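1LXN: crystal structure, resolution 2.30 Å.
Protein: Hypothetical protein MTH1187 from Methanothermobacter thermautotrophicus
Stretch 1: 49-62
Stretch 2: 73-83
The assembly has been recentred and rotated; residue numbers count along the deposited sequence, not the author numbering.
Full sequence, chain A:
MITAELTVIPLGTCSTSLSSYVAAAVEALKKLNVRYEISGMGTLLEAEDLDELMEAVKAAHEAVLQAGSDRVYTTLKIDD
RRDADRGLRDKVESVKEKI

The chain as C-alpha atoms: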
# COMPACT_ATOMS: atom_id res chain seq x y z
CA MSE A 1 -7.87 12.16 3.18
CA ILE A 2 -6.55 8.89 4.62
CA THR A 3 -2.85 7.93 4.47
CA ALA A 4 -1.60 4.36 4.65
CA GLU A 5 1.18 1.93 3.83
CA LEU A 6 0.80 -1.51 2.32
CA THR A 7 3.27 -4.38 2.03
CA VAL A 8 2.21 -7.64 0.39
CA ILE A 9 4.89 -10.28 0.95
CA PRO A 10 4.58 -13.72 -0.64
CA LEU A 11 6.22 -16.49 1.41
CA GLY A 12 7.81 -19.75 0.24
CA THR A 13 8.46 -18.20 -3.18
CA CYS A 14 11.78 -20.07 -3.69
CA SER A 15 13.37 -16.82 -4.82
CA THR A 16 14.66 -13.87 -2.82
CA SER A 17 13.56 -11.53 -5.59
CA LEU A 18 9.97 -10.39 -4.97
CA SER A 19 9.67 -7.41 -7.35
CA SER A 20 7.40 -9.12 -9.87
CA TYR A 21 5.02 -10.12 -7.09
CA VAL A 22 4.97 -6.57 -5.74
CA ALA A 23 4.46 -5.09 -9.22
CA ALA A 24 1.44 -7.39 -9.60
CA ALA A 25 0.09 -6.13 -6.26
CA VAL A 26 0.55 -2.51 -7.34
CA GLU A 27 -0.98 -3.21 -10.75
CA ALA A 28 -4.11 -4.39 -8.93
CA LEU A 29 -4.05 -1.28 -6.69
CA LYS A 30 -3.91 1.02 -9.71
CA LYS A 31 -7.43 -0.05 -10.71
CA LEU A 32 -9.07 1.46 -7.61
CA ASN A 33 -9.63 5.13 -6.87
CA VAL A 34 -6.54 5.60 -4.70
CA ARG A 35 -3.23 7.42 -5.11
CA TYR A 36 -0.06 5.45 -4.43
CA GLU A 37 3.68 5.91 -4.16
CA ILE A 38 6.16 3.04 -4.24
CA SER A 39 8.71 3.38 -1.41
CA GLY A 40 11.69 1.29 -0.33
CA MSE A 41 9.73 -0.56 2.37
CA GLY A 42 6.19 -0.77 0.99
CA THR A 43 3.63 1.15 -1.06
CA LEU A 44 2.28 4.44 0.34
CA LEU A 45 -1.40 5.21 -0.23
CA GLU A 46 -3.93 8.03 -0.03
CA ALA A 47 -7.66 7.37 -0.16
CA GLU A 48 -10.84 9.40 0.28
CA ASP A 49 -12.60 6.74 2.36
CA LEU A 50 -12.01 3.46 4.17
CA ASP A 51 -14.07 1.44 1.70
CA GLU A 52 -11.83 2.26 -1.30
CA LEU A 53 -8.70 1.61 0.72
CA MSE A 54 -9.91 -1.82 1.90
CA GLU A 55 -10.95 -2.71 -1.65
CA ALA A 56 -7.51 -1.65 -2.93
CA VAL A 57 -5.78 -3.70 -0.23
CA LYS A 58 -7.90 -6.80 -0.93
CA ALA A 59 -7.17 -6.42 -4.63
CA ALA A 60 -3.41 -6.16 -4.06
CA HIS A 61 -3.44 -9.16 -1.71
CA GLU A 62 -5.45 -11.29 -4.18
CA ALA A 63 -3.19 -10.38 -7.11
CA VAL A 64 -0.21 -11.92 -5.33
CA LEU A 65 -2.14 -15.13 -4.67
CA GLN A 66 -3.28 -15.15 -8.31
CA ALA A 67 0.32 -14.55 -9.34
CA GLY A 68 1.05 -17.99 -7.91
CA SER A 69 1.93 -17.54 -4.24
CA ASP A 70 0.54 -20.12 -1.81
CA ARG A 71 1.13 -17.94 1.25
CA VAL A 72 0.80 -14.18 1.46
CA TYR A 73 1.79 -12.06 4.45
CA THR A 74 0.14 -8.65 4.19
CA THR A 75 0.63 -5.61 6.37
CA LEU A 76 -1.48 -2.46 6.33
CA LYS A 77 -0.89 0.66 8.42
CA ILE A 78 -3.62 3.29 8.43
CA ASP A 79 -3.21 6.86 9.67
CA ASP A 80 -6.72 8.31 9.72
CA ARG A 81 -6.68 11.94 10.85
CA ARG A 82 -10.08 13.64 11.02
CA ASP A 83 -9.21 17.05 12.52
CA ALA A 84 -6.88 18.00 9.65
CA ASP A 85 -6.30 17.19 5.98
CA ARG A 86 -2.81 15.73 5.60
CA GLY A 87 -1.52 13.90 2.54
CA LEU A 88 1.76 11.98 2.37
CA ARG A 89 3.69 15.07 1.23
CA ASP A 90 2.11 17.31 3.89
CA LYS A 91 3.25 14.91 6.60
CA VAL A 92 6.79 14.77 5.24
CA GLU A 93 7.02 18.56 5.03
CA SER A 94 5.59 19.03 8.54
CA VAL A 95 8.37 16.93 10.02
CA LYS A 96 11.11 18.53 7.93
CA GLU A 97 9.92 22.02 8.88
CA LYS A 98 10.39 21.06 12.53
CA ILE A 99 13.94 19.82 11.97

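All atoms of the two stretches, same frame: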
# COMPACT_ATOMS: atom_id res chain seq x y z
N ASP A 49 -11.77 7.43 1.38
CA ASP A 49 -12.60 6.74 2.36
C ASP A 49 -12.07 5.34 2.63
O ASP A 49 -11.31 4.79 1.84
CB ASP A 49 -14.06 6.69 1.89
CG ASP A 49 -14.22 5.98 0.56
OD1 ASP A 49 -14.19 4.74 0.53
OD2 ASP A 49 -14.39 6.67 -0.46
N LEU A 50 -12.46 4.78 3.77
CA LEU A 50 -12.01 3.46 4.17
C LEU A 50 -12.42 2.35 3.23
O LEU A 50 -11.67 1.39 3.05
CB LEU A 50 -12.48 3.15 5.59
CG LEU A 50 -11.73 3.96 6.64
CD1 LEU A 50 -12.42 3.86 8.00
CD2 LEU A 50 -10.29 3.45 6.71
N ASP A 51 -13.60 2.46 2.63
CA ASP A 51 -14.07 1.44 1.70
C ASP A 51 -13.11 1.26 0.52
O ASP A 51 -12.70 0.14 0.24
CB ASP A 51 -15.48 1.77 1.18
CG ASP A 51 -16.59 1.41 2.18
OD1 ASP A 51 -16.35 0.58 3.08
OD2 ASP A 51 -17.71 1.95 2.05
N GLU A 52 -12.75 2.35 -0.16
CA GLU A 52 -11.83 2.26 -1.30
C GLU A 52 -10.51 1.64 -0.89
O GLU A 52 -9.98 0.76 -1.58
CB GLU A 52 -11.54 3.64 -1.91
CG GLU A 52 -12.55 4.14 -2.91
CD GLU A 52 -12.81 3.17 -4.06
OE1 GLU A 52 -11.92 2.99 -4.93
OE2 GLU A 52 -13.91 2.60 -4.08
N LEU A 53 -9.96 2.12 0.22
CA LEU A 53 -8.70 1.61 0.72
C LEU A 53 -8.76 0.09 0.93
O LEU A 53 -7.90 -0.64 0.44
CB LEU A 53 -8.31 2.31 2.02
CG LEU A 53 -6.98 1.88 2.66
CD1 LEU A 53 -5.84 2.02 1.66
CD2 LEU A 53 -6.72 2.75 3.88
N MSE A 54 -9.78 -0.38 1.65
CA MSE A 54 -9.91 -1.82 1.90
C MSE A 54 -10.04 -2.59 0.58
O MSE A 54 -9.48 -3.67 0.43
CB MSE A 54 -11.13 -2.12 2.79
CG MSE A 54 -11.11 -1.48 4.18
SE MSE A 54 -9.41 -1.66 5.10
CE MSE A 54 -8.86 0.20 5.03
N GLU A 55 -10.79 -2.04 -0.37
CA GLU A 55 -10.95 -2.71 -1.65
C GLU A 55 -9.60 -2.75 -2.38
O GLU A 55 -9.27 -3.74 -3.02
CB GLU A 55 -11.99 -2.00 -2.53
CG GLU A 55 -13.43 -2.10 -2.03
CD GLU A 55 -13.92 -3.54 -1.90
OE1 GLU A 55 -13.78 -4.32 -2.88
OE2 GLU A 55 -14.44 -3.90 -0.82
N ALA A 56 -8.82 -1.68 -2.28
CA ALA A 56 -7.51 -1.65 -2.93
C ALA A 56 -6.56 -2.66 -2.28
O ALA A 56 -5.79 -3.33 -2.97
CB ALA A 56 -6.91 -0.24 -2.87
N VAL A 57 -6.63 -2.77 -0.96
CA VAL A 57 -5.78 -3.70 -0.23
C VAL A 57 -6.16 -5.15 -0.54
O VAL A 57 -5.29 -5.99 -0.73
CB VAL A 57 -5.86 -3.46 1.31
CG1 VAL A 57 -5.13 -4.56 2.07
CG2 VAL A 57 -5.24 -2.10 1.63
N LYS A 58 -7.46 -5.44 -0.60
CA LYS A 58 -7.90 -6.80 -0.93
C LYS A 58 -7.43 -7.14 -2.33
O LYS A 58 -6.95 -8.24 -2.58
CB LYS A 58 -9.43 -6.93 -0.86
CG LYS A 58 -9.98 -7.10 0.55
CD LYS A 58 -11.50 -7.29 0.54
CE LYS A 58 -12.22 -6.04 0.06
NZ LYS A 58 -13.70 -6.15 0.19
N ALA A 59 -7.58 -6.20 -3.25
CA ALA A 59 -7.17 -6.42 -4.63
C ALA A 59 -5.67 -6.73 -4.74
O ALA A 59 -5.27 -7.64 -5.46
CB ALA A 59 -7.51 -5.20 -5.47
N ALA A 60 -4.85 -5.96 -4.02
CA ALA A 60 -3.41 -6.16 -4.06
C ALA A 60 -3.06 -7.53 -3.50
O ALA A 60 -2.27 -8.27 -4.09
CB ALA A 60 -2.70 -5.06 -3.27
N HIS A 61 -3.66 -7.87 -2.36
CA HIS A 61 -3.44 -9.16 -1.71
C HIS A 61 -3.79 -10.32 -2.66
O HIS A 61 -3.00 -11.26 -2.82
CB HIS A 61 -4.30 -9.24 -0.45
CG HIS A 61 -4.11 -10.51 0.34
ND1 HIS A 61 -3.13 -10.65 1.30
CD2 HIS A 61 -4.80 -11.68 0.32
CE1 HIS A 61 -3.22 -11.85 1.84
NE2 HIS A 61 -4.23 -12.49 1.27
N GLU A 62 -4.97 -10.25 -3.27
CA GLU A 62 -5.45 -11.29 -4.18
C GLU A 62 -4.57 -11.44 -5.41
O GLU A 62 -4.38 -12.55 -5.90
CB GLU A 62 -6.88 -10.98 -4.64
CG GLU A 62 -7.85 -10.66 -3.52
CD GLU A 62 -8.56 -11.89 -2.96
OE1 GLU A 62 -7.96 -12.99 -2.98
OE2 GLU A 62 -9.71 -11.74 -2.49
N TYR A 73 1.72 -12.76 3.18
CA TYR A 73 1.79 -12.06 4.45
C TYR A 73 1.61 -10.58 4.14
O TYR A 73 2.51 -9.94 3.60
CB TYR A 73 3.15 -12.28 5.09
CG TYR A 73 3.27 -11.68 6.47
CD1 TYR A 73 2.64 -12.26 7.57
CD2 TYR A 73 4.03 -10.52 6.68
CE1 TYR A 73 2.76 -11.70 8.84
CE2 TYR A 73 4.15 -9.96 7.94
CZ TYR A 73 3.52 -10.55 9.01
OH TYR A 73 3.65 -10.01 10.27
N THR A 74 0.44 -10.05 4.48
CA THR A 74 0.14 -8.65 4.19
C THR A 74 0.03 -7.76 5.41
O THR A 74 -0.58 -8.12 6.42
CB THR A 74 -1.16 -8.56 3.36
OG1 THR A 74 -0.94 -9.17 2.08
CG2 THR A 74 -1.59 -7.12 3.16
N THR A 75 0.63 -6.59 5.29
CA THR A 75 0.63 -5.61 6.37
C THR A 75 0.04 -4.29 5.86
O THR A 75 0.36 -3.82 4.77
CB THR A 75 2.07 -5.36 6.88
OG1 THR A 75 2.59 -6.57 7.45
CG2 THR A 75 2.09 -4.27 7.94
N LEU A 76 -0.84 -3.72 6.67
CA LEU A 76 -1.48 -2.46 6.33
C LEU A 76 -1.45 -1.54 7.54
O LEU A 76 -1.86 -1.93 8.63
CB LEU A 76 -2.93 -2.69 5.91
CG LEU A 76 -3.76 -1.43 5.65
CD1 LEU A 76 -3.26 -0.72 4.41
CD2 LEU A 76 -5.24 -1.81 5.49
N LYS A 77 -0.94 -0.33 7.35
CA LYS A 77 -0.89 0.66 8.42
C LYS A 77 -1.78 1.79 7.94
O LYS A 77 -1.63 2.27 6.82
CB LYS A 77 0.52 1.21 8.63
CG LYS A 77 1.55 0.21 9.11
CD LYS A 77 2.85 0.92 9.52
CE LYS A 77 3.37 1.86 8.42
NZ LYS A 77 4.62 2.58 8.81
N ILE A 78 -2.72 2.21 8.78
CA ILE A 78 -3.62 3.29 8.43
C ILE A 78 -3.49 4.46 9.41
O ILE A 78 -3.55 4.28 10.63
CB ILE A 78 -5.10 2.83 8.45
CG1 ILE A 78 -5.29 1.60 7.56
CG2 ILE A 78 -6.00 3.96 7.98
CD1 ILE A 78 -6.70 1.04 7.59
N ASP A 79 -3.29 5.65 8.86
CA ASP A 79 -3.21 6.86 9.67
C ASP A 79 -4.43 7.67 9.24
O ASP A 79 -4.43 8.31 8.20
CB ASP A 79 -1.92 7.64 9.37
CG ASP A 79 -1.77 8.88 10.25
OD1 ASP A 79 -0.84 9.66 10.01
OD2 ASP A 79 -2.58 9.06 11.19
N ASP A 80 -5.48 7.61 10.04
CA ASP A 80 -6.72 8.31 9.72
C ASP A 80 -6.89 9.53 10.62
O ASP A 80 -7.29 9.41 11.77
CB ASP A 80 -7.89 7.35 9.90
CG ASP A 80 -9.20 7.90 9.36
OD1 ASP A 80 -9.22 9.04 8.85
OD2 ASP A 80 -10.22 7.17 9.45
N ARG A 81 -6.57 10.71 10.08
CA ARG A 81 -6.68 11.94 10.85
C ARG A 81 -7.89 12.74 10.39
O ARG A 81 -7.96 13.19 9.25
CB ARG A 81 -5.40 12.77 10.72
CG ARG A 81 -5.37 13.98 11.64
CD ARG A 81 -4.03 14.68 11.63
NE ARG A 81 -4.00 15.78 12.59
CZ ARG A 81 -2.99 16.63 12.74
NH1 ARG A 81 -1.89 16.50 11.99
NH2 ARG A 81 -3.08 17.61 13.63
N ARG A 82 -8.84 12.93 11.31
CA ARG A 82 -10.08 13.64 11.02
C ARG A 82 -10.13 15.13 11.37
O ARG A 82 -11.06 15.83 10.94
CB ARG A 82 -11.25 12.91 11.70
CG ARG A 82 -11.45 11.48 11.21
CD ARG A 82 -11.71 11.45 9.72
NE ARG A 82 -11.75 10.10 9.16
CZ ARG A 82 -12.84 9.34 9.09
NH1 ARG A 82 -14.00 9.80 9.54
NH2 ARG A 82 -12.78 8.13 8.55
N ASP A 83 -9.18 15.63 12.16
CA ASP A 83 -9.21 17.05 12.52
C ASP A 83 -8.28 17.90 11.64
O ASP A 83 -8.05 19.07 11.93
CB ASP A 83 -8.86 17.25 14.00
CG ASP A 83 -7.49 16.71 14.38
OD1 ASP A 83 -6.81 16.11 13.52
OD2 ASP A 83 -7.09 16.87 15.55

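This is a small helix-on-strand contact, nearly antiparallel, in which a row of apolar side chains packs along most of its length and a single hydrogen bond fastens one end. The axis of helix 50-62 passes 9.9 Å from that of the strand that enters the second stretch at Tyr73, their N-to-C directions lie 159° apart, and the two stretches together bury 393 Å².

The register follows from the two repeats. On the strand, alternate residues Thr74, Leu76, Ile78 and Asp80 send their CA-to-CB bonds toward the helix, while Tyr73 and Thr75 point theirs away. On the helix, the matching positions come at steps of three or four: Leu50, Leu53, Val57 and His61 lie nearest to Asp80, Ile78, Leu76 and Thr74, respectively. Two residues of strand therefore answer about one turn of helix, and the CA-to-CA distance is 9.1 Å for Leu50 and Asp80 and 9.4 Å for Leu53 and Ile78, then narrows to 7.9 Å for Val57 and Leu76 and 6.9 Å for His61 and Thr74.

The middle of the contact is purely apolar. Val57, its CA-to-CB bond aimed at the strand, sets CG2 3.7 Å from CD1 of Leu76. Met54, present as selenomethionine, starts sideways but brings its end in: its CE lies 3.5 Å from Ile78 CD1 and 4.2 Å from Leu76 CD2, so one terminal methyl touches two successive inward-facing strand residues. The CD1 atom of Ile78 is a meeting point, since Leu53 CD2 also approaches it, at 4.1 Å, and Leu50 CD2 lies more loosely at 4.4 Å. Longer side chains span the wider part of the gap, and the short, branched Val57 sits where the backbones run closer.

At the narrow end the chemistry changes. His61, in the t rotamer, turns its ring so that ND1 comes 2.8 Å from OG1 of Thr74, forming a hydrogen bond with an angle of 162°. Either atom could be the donor. The hydroxyl sits at the ring edge, near its plane, where the nitrogen can make a well-directed bond. The same threonine also offers a methyl: its CG2 stands 4.5 Å from Val57 CG1, a distant neighbour at the border of the apolar row.

The other end closes differently, with a charged pair held within the second stretch. Arg82 forms a salt bridge to Asp80, its NE donating to Asp80 OD1 at 2.8 Å, with a weak second bond from Arg82 NH2 to Asp80 OD2 at 2.9 Å. Leu50 lies against this pair, its CD1 4.2 Å from Asp80 OD2 and 4.3 Å from Arg82 NH2. That methyl meets the edge of the guanidinium, near its plane, so the contact is packing beside the salt bridge.

Just before the helix, Asp49 caps its first turn: OD1 accepts from Glu52 N at 2.9 Å. The aspartate takes no part in the contact, but it satisfies a backbone NH at the helix start, next to where Leu50 begins the packing row.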